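Local structure of 5-oxopent-3-ene-1,2,5-tricarboxylate decarboxylase (Exiguobacterium antarcticum B7, 6IYM) at residues D122-L127 with D155-D160; G181-T186 with E266-L271. The protein belongs to the fumarylacetoacetate hydrolase family of enzymes and binds a magnesium ion through a cluster of acidic side chains. One frame throughout, in Å; residues are numbered along the deposited sequence.

Contact 1. Residues D122-L127 with D155-D160. With MG (magnesium ion), chain C.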
loop_
_atom_site.group_PDB
_atom_site.type_symbol
_atom_site.label_atom_id
_atom_site.label_comp_id
_atom_site.label_asym_id
_atom_site.label_seq_id
_atom_site.Cartn_x
_atom_site.Cartn_y
_atom_site.Cartn_z
ATOM N N ASP A 122 -13.567 15.726 2.455
ATOM C CA ASP A 122 -12.657 16.858 2.768
ATOM C C ASP A 122 -11.438 16.786 1.867
ATOM O O ASP A 122 -11.189 15.682 1.334
ATOM C CB ASP A 122 -12.261 16.858 4.248
ATOM C CG ASP A 122 -11.881 18.217 4.823
ATOM O OD1 ASP A 122 -11.864 19.206 4.056
ATOM O OD2 ASP A 122 -11.513 18.263 6.023
ATOM N N TYR A 123 -10.747 17.933 1.720
ATOM C CA TYR A 123 -9.507 18.130 0.942
ATOM C C TYR A 123 -8.295 18.169 1.898
ATOM O O TYR A 123 -8.414 18.485 3.114
ATOM C CB TYR A 123 -9.578 19.417 0.112
ATOM C CG TYR A 123 -9.936 20.630 0.936
ATOM C CD1 TYR A 123 -8.975 21.384 1.575
ATOM C CD2 TYR A 123 -11.260 20.960 1.165
ATOM C CE1 TYR A 123 -9.317 22.468 2.371
ATOM C CE2 TYR A 123 -11.622 22.032 1.967
ATOM C CZ TYR A 123 -10.645 22.781 2.588
ATOM O OH TYR A 123 -11.010 23.812 3.413
ATOM N N GLU A 124 -7.112 17.921 1.345
ATOM C CA GLU A 124 -5.801 18.185 2.014
ATOM C C GLU A 124 -4.753 18.365 0.917
ATOM O O GLU A 124 -4.413 17.374 0.262
ATOM C CB GLU A 124 -5.348 17.035 2.923
ATOM C CG GLU A 124 -6.180 16.835 4.178
ATOM C CD GLU A 124 -5.612 15.878 5.231
ATOM O OE1 GLU A 124 -6.250 15.748 6.281
ATOM O OE2 GLU A 124 -4.574 15.221 4.976
ATOM N N GLY A 125 -4.276 19.590 0.722
ATOM C CA GLY A 125 -3.233 19.885 -0.275
ATOM C C GLY A 125 -1.880 19.555 0.281
ATOM O O GLY A 125 -1.645 19.882 1.470
ATOM N N GLU A 126 -1.024 18.880 -0.488
ATOM C CA GLU A 126 0.234 18.300 0.092
ATOM C C GLU A 126 1.393 18.264 -0.914
ATOM O O GLU A 126 1.167 17.986 -2.126
ATOM C CB GLU A 126 -0.048 16.900 0.632
ATOM C CG GLU A 126 -1.105 16.840 1.724
ATOM C CD GLU A 126 -1.120 15.595 2.626
ATOM O OE1 GLU A 126 -0.132 14.805 2.590
ATOM O OE2 GLU A 126 -2.096 15.452 3.427
ATOM N N LEU A 127 2.604 18.524 -0.419
ATOM C CA LEU A 127 3.863 18.303 -1.165
ATOM C C LEU A 127 4.161 16.805 -1.150
ATOM O O LEU A 127 4.158 16.213 -0.064
ATOM C CB LEU A 127 4.993 19.080 -0.495
ATOM C CG LEU A 127 6.392 18.821 -1.049
ATOM C CD1 LEU A 127 6.482 19.239 -2.500
ATOM C CD2 LEU A 127 7.434 19.555 -0.207
ATOM N N ASP A 155 -4.816 14.719 -0.640
ATOM C CA ASP A 155 -5.141 13.574 0.248
ATOM C C ASP A 155 -6.622 13.706 0.554
ATOM O O ASP A 155 -6.964 14.079 1.679
ATOM C CB ASP A 155 -4.224 13.547 1.488
ATOM C CG ASP A 155 -4.540 12.499 2.561
ATOM O OD1 ASP A 155 -5.343 11.589 2.297
ATOM O OD2 ASP A 155 -3.985 12.613 3.696
ATOM N N VAL A 156 -7.471 13.447 -0.426
ATOM C CA VAL A 156 -8.951 13.538 -0.245
ATOM C C VAL A 156 -9.337 12.499 0.825
ATOM O O VAL A 156 -8.766 11.389 0.811
ATOM C CB VAL A 156 -9.724 13.334 -1.565
ATOM C CG1 VAL A 156 -11.231 13.323 -1.329
ATOM C CG2 VAL A 156 -9.355 14.347 -2.629
ATOM N N THR A 157 -10.249 12.860 1.732
ATOM C CA THR A 157 -10.539 12.130 2.980
ATOM C C THR A 157 -12.043 12.170 3.291
ATOM O O THR A 157 -12.644 13.256 3.207
ATOM C CB THR A 157 -9.773 12.748 4.156
ATOM O OG1 THR A 157 -8.366 12.806 3.923
ATOM C CG2 THR A 157 -10.040 12.014 5.453
ATOM N N ALA A 158 -12.606 11.028 3.699
ATOM C CA ALA A 158 -13.954 10.900 4.281
ATOM C C ALA A 158 -13.787 10.946 5.796
ATOM O O ALA A 158 -13.433 9.925 6.384
ATOM C CB ALA A 158 -14.595 9.602 3.834
ATOM N N ARG A 159 -14.026 12.097 6.407
ATOM C CA ARG A 159 -13.789 12.322 7.860
ATOM C C ARG A 159 -14.621 11.342 8.711
ATOM O O ARG A 159 -14.136 10.958 9.808
ATOM C CB ARG A 159 -14.082 13.780 8.212
ATOM C CG ARG A 159 -13.217 14.782 7.462
ATOM C CD ARG A 159 -11.761 14.644 7.840
ATOM N NE ARG A 159 -10.914 15.605 7.147
ATOM C CZ ARG A 159 -9.575 15.606 7.169
ATOM N NH1 ARG A 159 -8.915 14.687 7.854
ATOM N NH2 ARG A 159 -8.899 16.532 6.505
ATOM N N ASP A 160 -15.787 10.907 8.230
ATOM C CA ASP A 160 -16.697 10.000 8.981
ATOM C C ASP A 160 -16.165 8.553 8.861
ATOM O O ASP A 160 -16.174 7.832 9.875
ATOM C CB ASP A 160 -18.169 10.218 8.576
ATOM C CG ASP A 160 -18.409 10.321 7.081
ATOM O OD1 ASP A 160 -17.429 10.141 6.299
ATOM O OD2 ASP A 160 -19.572 10.520 6.692
HETATM MG MG MG C . -2.909 14.133 4.656
#
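Arg159 reaches across to Asp122 and Glu124 and forms a salt bridge with each. Its chain is bent at chi2 (-65°), and this folds the guanidinium back toward the two carboxylates. It grips Asp122 side-on: NE lies 2.9 Å from Asp122 OD2, and NH2 bonds to the same oxygen. OD2 also accepts a bond from His247 N. The Asp122 carboxylate is turned 71° against the guanidinium plane. NH2 of Arg159 also meets Glu124 OE1, at 2.8 Å, on the anti side of that carboxylate. This bond probably helps to fix the rotation of the Glu124 carboxylate.

The other oxygen of Glu124 binds metal. Magnesium is held by Glu124 OE2 at 2.0 Å, Glu126 OE2 at 2.0 Å and Asp155 OD2 at 2.1 Å. Glu126 OE1 accepts a hydrogen bond from Gly240 N, and Asp155 OD1 forms a salt bridge with Lys99 NZ. Lys172 NZ bonds to Asp155 OD2 itself.

The backbones run antiparallel. Asp122 N bonds to Thr157 O at 2.7 Å, and Thr157 N bonds back to Asp122 O at 3.0 Å, making one hydrogen-bonded pair. Further along, Asp155 N donates to Glu124 O at 2.8 Å.

Together the two segments build the three-carboxylate magnesium site of a fumarylacetoacetate hydrolase fold, with Arg159 as second shell to Glu124.

Contact 2. Residues G181-T186 with E266-L271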
loop_
_atom_site.group_PDB
_atom_site.type_symbol
_atom_site.label_atom_id
_atom_site.label_comp_id
_atom_site.label_asym_id
_atom_site.label_seq_id
_atom_site.Cartn_x
_atom_site.Cartn_y
_atom_site.Cartn_z
ATOM N N GLY A 181 -0.313 15.085 -9.342
ATOM C CA GLY A 181 0.302 15.748 -10.503
ATOM C C GLY A 181 0.519 17.220 -10.223
ATOM O O GLY A 181 0.546 17.597 -9.045
ATOM N N PRO A 182 0.599 18.087 -11.261
ATOM C CA PRO A 182 0.522 17.683 -12.669
ATOM C C PRO A 182 1.847 17.216 -13.284
ATOM O O PRO A 182 1.857 16.677 -14.350
ATOM C CB PRO A 182 0.160 18.962 -13.419
ATOM C CG PRO A 182 0.707 20.084 -12.537
ATOM C CD PRO A 182 0.694 19.552 -11.116
ATOM N N VAL A 183 2.936 17.534 -12.617
ATOM C CA VAL A 183 4.315 17.353 -13.134
ATOM C C VAL A 183 5.162 16.975 -11.920
ATOM O O VAL A 183 4.706 17.179 -10.776
ATOM C CB VAL A 183 4.838 18.631 -13.832
ATOM C CG1 VAL A 183 3.831 19.226 -14.798
ATOM C CG2 VAL A 183 5.268 19.712 -12.857
ATOM N N ILE A 184 6.354 16.463 -12.165
ATOM C CA ILE A 184 7.383 16.196 -11.125
ATOM C C ILE A 184 8.502 17.214 -11.372
ATOM O O ILE A 184 9.053 17.225 -12.473
ATOM C CB ILE A 184 7.830 14.726 -11.233
ATOM C CG1 ILE A 184 6.668 13.765 -10.962
ATOM C CG2 ILE A 184 9.011 14.433 -10.321
ATOM C CD1 ILE A 184 6.997 12.321 -11.250
ATOM N N VAL A 185 8.837 18.045 -10.395
ATOM C CA VAL A 185 10.029 18.931 -10.528
ATOM C C VAL A 185 11.202 18.155 -9.931
ATOM O O VAL A 185 11.016 17.581 -8.854
ATOM C CB VAL A 185 9.850 20.295 -9.841
ATOM C CG1 VAL A 185 8.669 21.041 -10.429
ATOM C CG2 VAL A 185 9.683 20.155 -8.333
ATOM N N THR A 186 12.344 18.155 -10.614
ATOM C CA THR A 186 13.547 17.343 -10.275
ATOM C C THR A 186 14.144 17.875 -8.977
ATOM O O THR A 186 13.961 19.079 -8.664
ATOM C CB THR A 186 14.554 17.329 -11.435
ATOM O OG1 THR A 186 14.866 18.677 -11.773
ATOM C CG2 THR A 186 14.026 16.645 -12.675
ATOM N N GLU A 266 4.224 26.434 -5.211
ATOM C CA GLU A 266 5.019 27.356 -6.047
ATOM C C GLU A 266 6.242 26.563 -6.512
ATOM O O GLU A 266 6.785 25.800 -5.719
ATOM C CB GLU A 266 5.264 28.691 -5.320
ATOM C CG GLU A 266 6.422 28.725 -4.350
ATOM C CD GLU A 266 6.414 29.899 -3.374
ATOM O OE1 GLU A 266 5.705 30.917 -3.622
ATOM O OE2 GLU A 266 7.112 29.793 -2.343
ATOM N N GLY A 267 6.550 26.647 -7.808
ATOM C CA GLY A 267 7.643 25.902 -8.457
ATOM C C GLY A 267 7.143 24.649 -9.134
ATOM O O GLY A 267 7.860 24.159 -9.989
ATOM N N ILE A 268 5.953 24.135 -8.775
ATOM C CA ILE A 268 5.413 22.872 -9.361
ATOM C C ILE A 268 4.215 23.178 -10.270
ATOM O O ILE A 268 4.211 22.773 -11.471
ATOM C CB ILE A 268 5.066 21.880 -8.243
ATOM C CG1 ILE A 268 6.181 21.808 -7.191
ATOM C CG2 ILE A 268 4.726 20.524 -8.842
ATOM C CD1 ILE A 268 6.180 20.548 -6.376
ATOM N N GLY A 269 3.195 23.822 -9.731
ATOM C CA GLY A 269 2.024 24.199 -10.534
ATOM C C GLY A 269 0.743 23.960 -9.763
ATOM O O GLY A 269 0.756 24.060 -8.480
ATOM N N HIS A 270 -0.305 23.626 -10.517
ATOM C CA HIS A 270 -1.713 23.529 -10.067
ATOM C C HIS A 270 -2.227 22.101 -10.283
ATOM O O HIS A 270 -2.059 21.598 -11.380
ATOM C CB HIS A 270 -2.535 24.583 -10.824
ATOM C CG HIS A 270 -2.224 25.964 -10.363
ATOM N ND1 HIS A 270 -3.121 26.718 -9.636
ATOM C CD2 HIS A 270 -1.108 26.713 -10.499
ATOM C CE1 HIS A 270 -2.569 27.875 -9.328
ATOM N NE2 HIS A 270 -1.324 27.893 -9.845
ATOM N N LEU A 271 -2.870 21.520 -9.275
ATOM C CA LEU A 271 -3.631 20.257 -9.357
ATOM C C LEU A 271 -5.079 20.604 -9.034
ATOM O O LEU A 271 -5.388 20.843 -7.854
ATOM C CB LEU A 271 -3.026 19.253 -8.371
ATOM C CG LEU A 271 -3.527 17.811 -8.434
ATOM C CD1 LEU A 271 -3.281 17.161 -9.796
ATOM C CD2 LEU A 271 -2.854 16.993 -7.355
#
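The flat cis peptide between Gly181 and Pro182 has the end of Leu271 over one face. Leu271 CD1 sits almost straight above the carbonyl carbon, 3.8 Å from Gly181 C. CD2 lies over the same face, displaced toward the oxygen side. CG of Leu271 is anti to its backbone N (chi1 -171°), and with chi2 at 60° both methyls come to this face. The proline ring is met from that side too. The His270 carbonyl stands above it and beyond its CG-CD edge, with His270 O 3.4 Å from Pro182 CG.

No hydrogen bond joins the two segments. They belong to different sheets: 183-186 lies in the large mixed sheet, and 269-271 in the five-stranded one. The chain turns a corner at Pro182. A classic beta bulge opens the second strand: two residues, Ile268 and Gly269, stand opposite the single Ile265.

Beyond the proline the contact is carried by branched side chains. Val183 and Ile268 lie alongside each other, pointing opposite ways, with Val183 CG2 4.1 Å from Ile268 CG2. The same Val183 CG2 lies 3.5 Å from Ile268 O. Val185 crosses Ile268 at about a right angle. Its CG2 is 4.0 Å from Ile268 CD1, and its CG1 is 3.3 Å from Gly267 O. Lys4 NZ bonds to that Gly267 oxygen. Phe190 touches both Val185 and Ile268, and Ile152 of strand 147-158 is touched by Pro182, Ile268 and Leu271.

The centres of contacts 1 and 2 are 18 Å apart, yet they touch directly. Leu127 CD1, on the strand that carries Glu124 and Glu126, lies 4.1 Å from Ile268 CD1. Strand 147-158 is the other connection. Asp155 of contact 1 lies near its C-terminal end, at a break in the strand, and it is the sheet neighbour of strand 178-186 in contact 2. Contact 1 holds the magnesium ion. Contact 2 lies further off, with the side chain of Leu271 about 12 Å from the metal, and it joins the metal-bearing sheet to the five-stranded one. The two are in series along the chain, both segments of contact 1 preceding those of contact 2.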